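Local coordinates for putative lipoprotein LppA (Mycobacterium tuberculosis, PDB 2V7S), which is of unknown function but is a putative membrane-attached lipoprotein of a family confined to pathogenic mycobacteria, at residues S152-S157 against R172-K177; A68-I73 against N118-G123. All coordinates share one frame; numbering follows the deposited sequence.

Contact 1: residues S152-S157 against R172-K177; sequences SLFNES and RLLQIK
Phe154 reaches from the loop 152-157 to two aliphatic side chains of 172-177, Leu174 and Ile176. Its CB leads off to the side of the strand. CG lies between the backbone N and the carbonyl carbon (chi1 35°), which swings the ring so that only its far end, CE1 and CZ, comes near 172-177. Leu153 CB covers one face of the ring, nearer its rim than its centre, 3.8 Å from the plane. CE1 and CZ each lie near both methyls. Leu174 CD1, at the ring edge and near its plane, is 3.8 Å from CE1 and 3.9 Å from CZ. Ile176 CD1 is 3.8 Å from CE1 and 3.6 Å from CZ, and the Phe154 and Ile176 side chains meet at about a right angle. The loop joins strands 149-151 and 160-166 of the six-stranded antiparallel sheet. Strand 169-175 is the next one in from 160-166, so the ring reaches past a neighbouring strand. A second contact brings Leu153 CD1 to 3.6 Å from Arg172 NH1. The Arg172 chain is extended from CG to NE, and Leu174 CD2 lies over the centre of one guanidinium face, 4.1 Å above it. NH1 forms a salt bridge with Asp161 of strand 160-166. At the other end, a water lies between Ser157 O and Ile176 O, 2.7 Å from the latter; its approach to Ser157 O is very short and doubtful.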
loop_
_atom_site.group_PDB
_atom_site.type_symbol
_atom_site.label_atom_id
_atom_site.label_comp_id
_atom_site.label_asym_id
_atom_site.label_seq_id
_atom_site.Cartn_x
_atom_site.Cartn_y
_atom_site.Cartn_z
ATOM N N SER A 152 -1.542 9.342 -30.474
ATOM C CA SER A 152 -2.550 10.206 -31.086
ATOM C C SER A 152 -3.866 9.420 -31.154
ATOM O O SER A 152 -3.921 8.342 -31.750
ATOM C CB SER A 152 -2.106 10.647 -32.487
ATOM O OG SER A 152 -3.106 11.423 -33.171
ATOM N N LEU A 153 -4.916 9.941 -30.515
ATOM C CA LEU A 153 -6.264 9.347 -30.621
ATOM C C LEU A 153 -6.909 9.600 -31.976
ATOM O O LEU A 153 -7.845 8.885 -32.348
ATOM C CB LEU A 153 -7.189 9.845 -29.490
ATOM C CG LEU A 153 -6.856 9.404 -28.054
ATOM C CD1 LEU A 153 -7.780 10.086 -27.042
ATOM C CD2 LEU A 153 -6.896 7.875 -27.889
ATOM N N PHE A 154 -6.413 10.612 -32.699
ATOM C CA PHE A 154 -6.880 10.981 -34.067
ATOM C C PHE A 154 -6.005 12.090 -34.683
ATOM O O PHE A 154 -5.300 12.757 -33.964
ATOM C CB PHE A 154 -8.349 11.441 -34.050
ATOM C CG PHE A 154 -8.733 12.212 -32.806
ATOM C CD1 PHE A 154 -8.193 13.472 -32.544
ATOM C CD2 PHE A 154 -9.631 11.673 -31.897
ATOM C CE1 PHE A 154 -8.545 14.178 -31.397
ATOM C CE2 PHE A 154 -9.995 12.367 -30.755
ATOM C CZ PHE A 154 -9.442 13.628 -30.498
ATOM N N ASN A 155 -6.054 12.280 -36.008
ATOM C CA ASN A 155 -5.355 13.417 -36.678
ATOM C C ASN A 155 -5.922 13.813 -38.056
ATOM O O ASN A 155 -5.473 13.341 -39.112
ATOM C CB ASN A 155 -3.851 13.198 -36.780
ATOM C CG ASN A 155 -3.141 14.387 -37.411
ATOM O OD1 ASN A 155 -2.081 14.247 -38.008
ATOM N ND2 ASN A 155 -3.723 15.553 -37.283
ATOM N N GLU A 156 -6.893 14.706 -38.033
ATOM C CA GLU A 156 -7.681 15.002 -39.209
ATOM C C GLU A 156 -8.256 16.384 -39.018
ATOM O O GLU A 156 -8.091 16.961 -37.945
ATOM C CB GLU A 156 -8.789 13.957 -39.344
ATOM C CG GLU A 156 -9.318 13.415 -38.008
ATOM C CD GLU A 156 -10.037 12.079 -38.175
ATOM O OE1 GLU A 156 -10.057 11.583 -39.308
ATOM O OE2 GLU A 156 -10.558 11.512 -37.182
ATOM N N SER A 157 -8.931 16.915 -40.039
ATOM C CA SER A 157 -9.601 18.203 -39.888
ATOM C C SER A 157 -10.494 18.220 -38.649
ATOM O O SER A 157 -10.428 19.163 -37.872
ATOM C CB SER A 157 -10.375 18.608 -41.156
ATOM O OG SER A 157 -10.905 17.478 -41.798
ATOM N N ARG A 172 0.138 17.378 -23.769
ATOM C CA ARG A 172 -0.925 17.112 -24.742
ATOM C C ARG A 172 -1.326 18.375 -25.509
ATOM O O ARG A 172 -1.671 19.403 -24.910
ATOM C CB ARG A 172 -2.168 16.551 -24.056
ATOM C CG ARG A 172 -3.113 15.899 -25.065
ATOM C CD ARG A 172 -4.330 15.304 -24.383
ATOM N NE ARG A 172 -5.156 14.602 -25.356
ATOM C CZ ARG A 172 -6.334 14.049 -25.084
ATOM N NH1 ARG A 172 -6.998 13.422 -26.043
ATOM N NH2 ARG A 172 -6.852 14.140 -23.857
ATOM N N LEU A 173 -1.264 18.254 -26.827
ATOM C CA LEU A 173 -1.718 19.258 -27.736
ATOM C C LEU A 173 -2.963 18.671 -28.398
ATOM O O LEU A 173 -2.872 17.710 -29.160
ATOM C CB LEU A 173 -0.605 19.552 -28.765
ATOM C CG LEU A 173 -0.825 20.606 -29.843
ATOM C CD1 LEU A 173 -0.811 21.966 -29.166
ATOM C CD2 LEU A 173 0.293 20.543 -30.911
ATOM N N LEU A 174 -4.129 19.235 -28.080
ATOM C CA LEU A 174 -5.377 18.707 -28.548
ATOM C C LEU A 174 -6.170 19.789 -29.252
ATOM O O LEU A 174 -6.288 20.895 -28.757
ATOM C CB LEU A 174 -6.197 18.157 -27.364
ATOM C CG LEU A 174 -7.633 17.691 -27.626
ATOM C CD1 LEU A 174 -7.703 16.447 -28.489
ATOM C CD2 LEU A 174 -8.331 17.433 -26.296
ATOM N N GLN A 175 -6.750 19.438 -30.383
ATOM C CA GLN A 175 -7.568 20.356 -31.138
ATOM C C GLN A 175 -8.807 19.640 -31.577
ATOM O O GLN A 175 -8.724 18.646 -32.314
ATOM C CB GLN A 175 -6.830 20.837 -32.375
ATOM C CG GLN A 175 -7.708 21.657 -33.361
ATOM C CD GLN A 175 -6.903 22.148 -34.546
ATOM O OE1 GLN A 175 -7.148 21.793 -35.721
ATOM N NE2 GLN A 175 -5.943 22.940 -34.256
ATOM N N ILE A 176 -9.950 20.140 -31.134
ATOM C CA ILE A 176 -11.195 19.710 -31.690
ATOM C C ILE A 176 -11.791 20.916 -32.449
ATOM O O ILE A 176 -11.660 21.015 -33.697
ATOM C CB ILE A 176 -12.154 19.142 -30.585
ATOM C CG1 ILE A 176 -11.412 18.174 -29.659
ATOM C CG2 ILE A 176 -13.418 18.507 -31.206
ATOM C CD1 ILE A 176 -10.882 16.957 -30.361
ATOM N N LYS A 177 -12.449 21.809 -31.706
ATOM C CA LYS A 177 -13.002 23.048 -32.280
ATOM C C LYS A 177 -11.973 24.180 -32.155
ATOM O O LYS A 177 -11.943 25.114 -32.965
ATOM C CB LYS A 177 -14.329 23.402 -31.592
ATOM C CG LYS A 177 -15.388 22.336 -31.796
ATOM C CD LYS A 177 -16.758 22.770 -31.315
ATOM C CE LYS A 177 -17.793 21.723 -31.666
ATOM N NZ LYS A 177 -19.090 22.366 -32.032
HETATM O O HOH W 1 -9.917 20.241 -35.635
#

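Contact 2: residues A68-I73 against N118-G123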
loop_
_atom_site.group_PDB
_atom_site.type_symbol
_atom_site.label_atom_id
_atom_site.label_comp_id
_atom_site.label_asym_id
_atom_site.label_seq_id
_atom_site.Cartn_x
_atom_site.Cartn_y
_atom_site.Cartn_z
ATOM N N ALA A 68 6.064 27.638 -16.813
ATOM C CA ALA A 68 7.142 28.253 -17.628
ATOM C C ALA A 68 7.426 27.416 -18.889
ATOM O O ALA A 68 7.692 27.961 -19.946
ATOM C CB ALA A 68 8.448 28.424 -16.818
ATOM N N THR A 69 7.387 26.104 -18.757
ATOM C CA THR A 69 7.649 25.220 -19.906
ATOM C C THR A 69 6.520 25.331 -20.919
ATOM O O THR A 69 6.762 25.324 -22.125
ATOM C CB THR A 69 7.850 23.761 -19.451
ATOM O OG1 THR A 69 9.144 23.687 -18.828
ATOM C CG2 THR A 69 7.820 22.781 -20.658
ATOM N N ALA A 70 5.286 25.428 -20.432
ATOM C CA ALA A 70 4.151 25.617 -21.344
ATOM C C ALA A 70 4.329 26.889 -22.157
ATOM O O ALA A 70 4.049 26.874 -23.375
ATOM C CB ALA A 70 2.794 25.668 -20.572
ATOM N N ARG A 71 4.731 27.984 -21.481
ATOM C CA ARG A 71 5.054 29.276 -22.140
ATOM C C ARG A 71 6.126 29.053 -23.214
ATOM O O ARG A 71 5.993 29.504 -24.341
ATOM C CB ARG A 71 5.545 30.319 -21.123
ATOM C CG ARG A 71 6.002 31.702 -21.741
ATOM C CD ARG A 71 6.455 32.748 -20.650
ATOM N NE ARG A 71 5.502 32.799 -19.521
ATOM C CZ ARG A 71 5.762 32.375 -18.273
ATOM N NH1 ARG A 71 6.974 31.924 -17.937
ATOM N NH2 ARG A 71 4.814 32.431 -17.337
ATOM N N ILE A 72 7.195 28.358 -22.849
ATOM C CA ILE A 72 8.276 28.108 -23.800
ATOM C C ILE A 72 7.757 27.404 -25.055
ATOM O O ILE A 72 8.129 27.782 -26.192
ATOM C CB ILE A 72 9.411 27.300 -23.145
ATOM C CG1 ILE A 72 10.194 28.218 -22.195
ATOM C CG2 ILE A 72 10.398 26.701 -24.210
ATOM C CD1 ILE A 72 11.079 27.445 -21.216
ATOM N N ILE A 73 6.962 26.357 -24.851
ATOM C CA ILE A 73 6.410 25.590 -25.976
ATOM C C ILE A 73 5.508 26.501 -26.835
ATOM O O ILE A 73 5.615 26.514 -28.066
ATOM C CB ILE A 73 5.606 24.343 -25.490
ATOM C CG1 ILE A 73 6.561 23.267 -24.922
ATOM C CG2 ILE A 73 4.751 23.728 -26.671
ATOM C CD1 ILE A 73 5.869 22.233 -24.023
ATOM N N ASN A 118 -0.549 26.003 -16.087
ATOM C CA ASN A 118 -1.669 26.852 -16.552
ATOM C C ASN A 118 -1.976 26.451 -18.003
ATOM O O ASN A 118 -1.053 26.382 -18.825
ATOM C CB ASN A 118 -1.318 28.342 -16.500
ATOM C CG ASN A 118 -1.047 28.850 -15.089
ATOM O OD1 ASN A 118 -1.156 28.130 -14.106
ATOM N ND2 ASN A 118 -0.670 30.102 -14.999
ATOM N N SER A 119 -3.246 26.168 -18.290
ATOM C CA SER A 119 -3.705 25.816 -19.637
ATOM C C SER A 119 -3.403 26.923 -20.670
ATOM O O SER A 119 -3.575 28.102 -20.400
ATOM C CB SER A 119 -5.209 25.550 -19.659
ATOM O OG SER A 119 -5.580 24.615 -18.646
ATOM N N VAL A 120 -2.954 26.501 -21.847
ATOM C CA VAL A 120 -2.589 27.381 -22.937
ATOM C C VAL A 120 -3.687 27.235 -23.991
ATOM O O VAL A 120 -4.053 26.104 -24.327
ATOM C CB VAL A 120 -1.226 27.000 -23.534
ATOM C CG1 VAL A 120 -1.061 27.626 -24.932
ATOM C CG2 VAL A 120 -0.047 27.463 -22.605
HETATM N N MSE A 121 -4.226 28.367 -24.474
HETATM C CA MSE A 121 -5.209 28.369 -25.566
HETATM C C MSE A 121 -4.599 29.022 -26.814
HETATM O O MSE A 121 -4.155 30.174 -26.733
HETATM C CB MSE A 121 -6.386 29.239 -25.153
HETATM C CG MSE A 121 -7.415 29.414 -26.264
HETATM SE SE MSE A 121 -8.493 27.805 -26.366
HETATM C CE MSE A 121 -9.438 28.045 -24.622
ATOM N N PHE A 122 -4.620 28.348 -27.969
ATOM C CA PHE A 122 -4.045 28.966 -29.185
ATOM C C PHE A 122 -5.145 29.777 -29.889
ATOM O O PHE A 122 -6.316 29.492 -29.718
ATOM C CB PHE A 122 -3.411 27.928 -30.129
ATOM C CG PHE A 122 -2.160 27.280 -29.553
ATOM C CD1 PHE A 122 -2.248 26.058 -28.893
ATOM C CD2 PHE A 122 -0.922 27.903 -29.673
ATOM C CE1 PHE A 122 -1.095 25.460 -28.336
ATOM C CE2 PHE A 122 0.254 27.324 -29.093
ATOM C CZ PHE A 122 0.129 26.072 -28.451
ATOM N N GLY A 123 -4.753 30.818 -30.609
ATOM C CA GLY A 123 -5.702 31.725 -31.254
ATOM C C GLY A 123 -6.362 31.060 -32.446
ATOM O O GLY A 123 -7.608 31.106 -32.611
#
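Helix 59-80 packs across one face of the six-stranded antiparallel sheet, and here it meets strand 120-122. The meeting is small and wholly apolar between side chains. Ala70 CB points from the helix toward the strand and lies 3.9 Å from Val120 CG2. The CA atoms of Ala70 and Val120 are the nearest pair across the two segments, 7.1 Å apart. Val120 CB also faces the helix. Its CG1 is anti to the backbone N (chi1 162°), which puts CG2 beside that N and against the Ala70 methyl. The other branch, CG1, lies over one face of the Phe122 ring, 4.0 Å above the plane and toward the rim. Ala70 CB is also 4.3 Å from Asn118 O. The backbone N of Asn118 is hydrogen-bonded to Thr67 OG1, one turn before Ala70 on helix 59-80. Neighbouring strands complete the surroundings: Ile183 touches Ala70, while Leu181 and Phe88 touch Val120. Both Ala70 and Val120 are buried. The pair thus belongs to the interface of a helix packed on one face of an antiparallel sheet, as in an alpha+beta arrangement.

Overall arrangement
Contact 2 is buried, with its centre about 12 Å from the chain centre; contact 1 is a surface contact about 18 Å out. The two centres are about 17 Å apart. Both reach the same six-stranded sheet. Contact 2 holds a helix against a strand, while contact 1 lays a loop beside a strand. Their chemistry follows their place. The core contact rests chiefly on small aliphatic groups, whereas the surface one mixes an aromatic ring, a guanidinium group and a water near both backbones. Strand 179-184 lies between strands 120-122 and 169-175. Even so, Leu173 CD1 of segment 172-177 packs 3.6 Å from Phe122 CE1 of segment 118-123, so the two contacts touch.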